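Side-chain contact in putative short-chain dehydrogenase/reductase (Burkholderia xenovorans, PDB 5K9Z), which probably acts as an NAD- or NADP-dependent oxidoreductase of the short-chain dehydrogenase/reductase family, working on CH-OH groups: residues G118-G123 / H159-A164. Numbering follows the deposited sequence.
Sequences GVLLDG and HAYTSA
Ala164 N donates to Ala160 O at 2.9 Å, a regular helical bond; the methyl of the same Ala164 packs on Leu120 and Leu121 of the other helix. The setting is the Rossmann fold of the short-chain dehydrogenases: helix 110-138 and helix 159-179 run side by side, their segments 118-123 and 159-164 inclined by only 13° with axes 9.4 Å apart. No hydrogen bond crosses between them, and the join is made by apolar groups. Ala164 CB lies 3.7 Å from Leu120 CB, the closer of its two leucine neighbours, while Leu121 CB meets the same methyl more loosely at 4.4 Å. With so small a side chain at Ala164, the backbones come close, CA of Leu121 to CA of Ala164 being 5.4 Å. In helix 110-138 a wider pi-type turn spans 118-122, closed by a weak Gly123 N to Gly118 O bond. One turn before Ala164 on helix 159-179, Ala160 packs on Trp113, Thr116 and Leu117 of helix 110-138. Tyr161 and Lys165 match the Tyr-x-x-x-Lys signature of the family's active site, so the contact flanks the probable catalytic tyrosine, whose side chain also touches Ser148 and Ala150. Although its CB points away from helix 110-138, the ring of Tyr161 still meets Leu120, through CD1 and CE1. The leucine reaches it with an extended chain, CD1 anti to CA (chi2 -179°). The two side chains cross obliquely, and Leu120 CD1 ends 3.5 Å from Tyr161 CD1 and 4.0 Å from Tyr161 CE1.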
loop_
_atom_site.group_PDB
_atom_site.type_symbol
_atom_site.label_atom_id
_atom_site.label_comp_id
_atom_site.label_asym_id
_atom_site.label_seq_id
_atom_site.Cartn_x
_atom_site.Cartn_y
_atom_site.Cartn_z
ATOM N N GLY C 118 5.624 13.660 -19.460
ATOM C CA GLY C 118 6.510 14.815 -19.519
ATOM C C GLY C 118 6.227 15.808 -18.411
ATOM O O GLY C 118 7.150 16.327 -17.773
ATOM N N VAL C 119 4.943 16.039 -18.128
ATOM C CA VAL C 119 4.540 16.941 -17.059
ATOM C C VAL C 119 4.637 16.248 -15.694
ATOM O O VAL C 119 5.206 16.790 -14.736
ATOM C CB VAL C 119 3.109 17.462 -17.315
ATOM C CG1 VAL C 119 2.658 18.338 -16.179
ATOM C CG2 VAL C 119 2.989 18.199 -18.694
ATOM N N LEU C 120 4.030 15.066 -15.567
ATOM C CA LEU C 120 3.824 14.482 -14.246
ATOM C C LEU C 120 5.040 13.749 -13.709
ATOM O O LEU C 120 5.135 13.554 -12.488
ATOM C CB LEU C 120 2.610 13.544 -14.261
ATOM C CG LEU C 120 1.266 14.244 -14.542
ATOM C CD1 LEU C 120 0.075 13.276 -14.514
ATOM C CD2 LEU C 120 1.020 15.385 -13.568
ATOM N N LEU C 121 5.938 13.295 -14.575
ATOM C CA LEU C 121 7.122 12.557 -14.146
ATOM C C LEU C 121 8.408 13.281 -14.523
ATOM O O LEU C 121 9.224 13.563 -13.636
ATOM C CB LEU C 121 7.113 11.137 -14.744
ATOM C CG LEU C 121 8.382 10.303 -14.514
ATOM C CD1 LEU C 121 8.736 10.232 -13.030
ATOM C CD2 LEU C 121 8.211 8.899 -15.094
ATOM N N ASP C 122 8.614 13.599 -15.812
ATOM C CA ASP C 122 9.851 14.276 -16.200
ATOM C C ASP C 122 9.998 15.582 -15.441
ATOM O O ASP C 122 11.088 15.909 -14.954
ATOM C CB ASP C 122 9.870 14.555 -17.707
ATOM C CG ASP C 122 9.841 13.294 -18.551
ATOM O OD1 ASP C 122 10.138 12.197 -18.043
ATOM O OD2 ASP C 122 9.447 13.403 -19.730
ATOM N N GLY C 123 8.891 16.324 -15.303
ATOM C CA GLY C 123 8.930 17.591 -14.587
ATOM C C GLY C 123 9.381 17.438 -13.144
ATOM O O GLY C 123 10.049 18.319 -12.588
ATOM N N HIS C 159 -4.514 5.621 -16.573
ATOM C CA HIS C 159 -3.343 4.747 -16.620
ATOM C C HIS C 159 -2.049 5.545 -16.585
ATOM O O HIS C 159 -1.145 5.239 -15.806
ATOM C CB HIS C 159 -3.370 3.864 -17.863
ATOM C CG HIS C 159 -4.509 2.901 -17.895
ATOM N ND1 HIS C 159 -4.786 2.041 -16.853
ATOM C CD2 HIS C 159 -5.440 2.655 -18.847
ATOM C CE1 HIS C 159 -5.847 1.313 -17.156
ATOM N NE2 HIS C 159 -6.259 1.661 -18.363
ATOM N N ALA C 160 -1.923 6.554 -17.449
ATOM C CA ALA C 160 -0.674 7.314 -17.464
ATOM C C ALA C 160 -0.489 8.063 -16.159
ATOM O O ALA C 160 0.612 8.084 -15.590
ATOM C CB ALA C 160 -0.649 8.282 -18.645
ATOM N N TYR C 161 -1.566 8.676 -15.668
ATOM C CA TYR C 161 -1.547 9.332 -14.368
ATOM C C TYR C 161 -1.064 8.383 -13.285
ATOM O O TYR C 161 -0.140 8.700 -12.531
ATOM C CB TYR C 161 -2.951 9.823 -14.039
ATOM C CG TYR C 161 -3.073 10.763 -12.870
ATOM C CD1 TYR C 161 -2.859 12.133 -13.041
ATOM C CD2 TYR C 161 -3.502 10.308 -11.617
ATOM C CE1 TYR C 161 -3.026 13.015 -11.999
ATOM C CE2 TYR C 161 -3.690 11.193 -10.561
ATOM C CZ TYR C 161 -3.437 12.539 -10.758
ATOM O OH TYR C 161 -3.602 13.416 -9.720
ATOM N N THR C 162 -1.648 7.184 -13.230
ATOM C CA THR C 162 -1.293 6.249 -12.170
ATOM C C THR C 162 0.176 5.830 -12.280
ATOM O O THR C 162 0.890 5.776 -11.273
ATOM C CB THR C 162 -2.225 5.037 -12.226
ATOM O OG1 THR C 162 -3.598 5.444 -12.001
ATOM C CG2 THR C 162 -1.817 3.998 -11.205
ATOM N N SER C 163 0.651 5.545 -13.498
ATOM C CA SER C 163 2.040 5.136 -13.663
ATOM C C SER C 163 2.992 6.265 -13.275
ATOM O O SER C 163 3.986 6.046 -12.561
ATOM C CB SER C 163 2.259 4.693 -15.107
ATOM O OG SER C 163 3.552 4.180 -15.318
ATOM N N ALA C 164 2.709 7.478 -13.754
ATOM C CA ALA C 164 3.534 8.642 -13.432
ATOM C C ALA C 164 3.597 8.876 -11.927
ATOM O O ALA C 164 4.667 9.148 -11.377
ATOM C CB ALA C 164 2.974 9.883 -14.127
#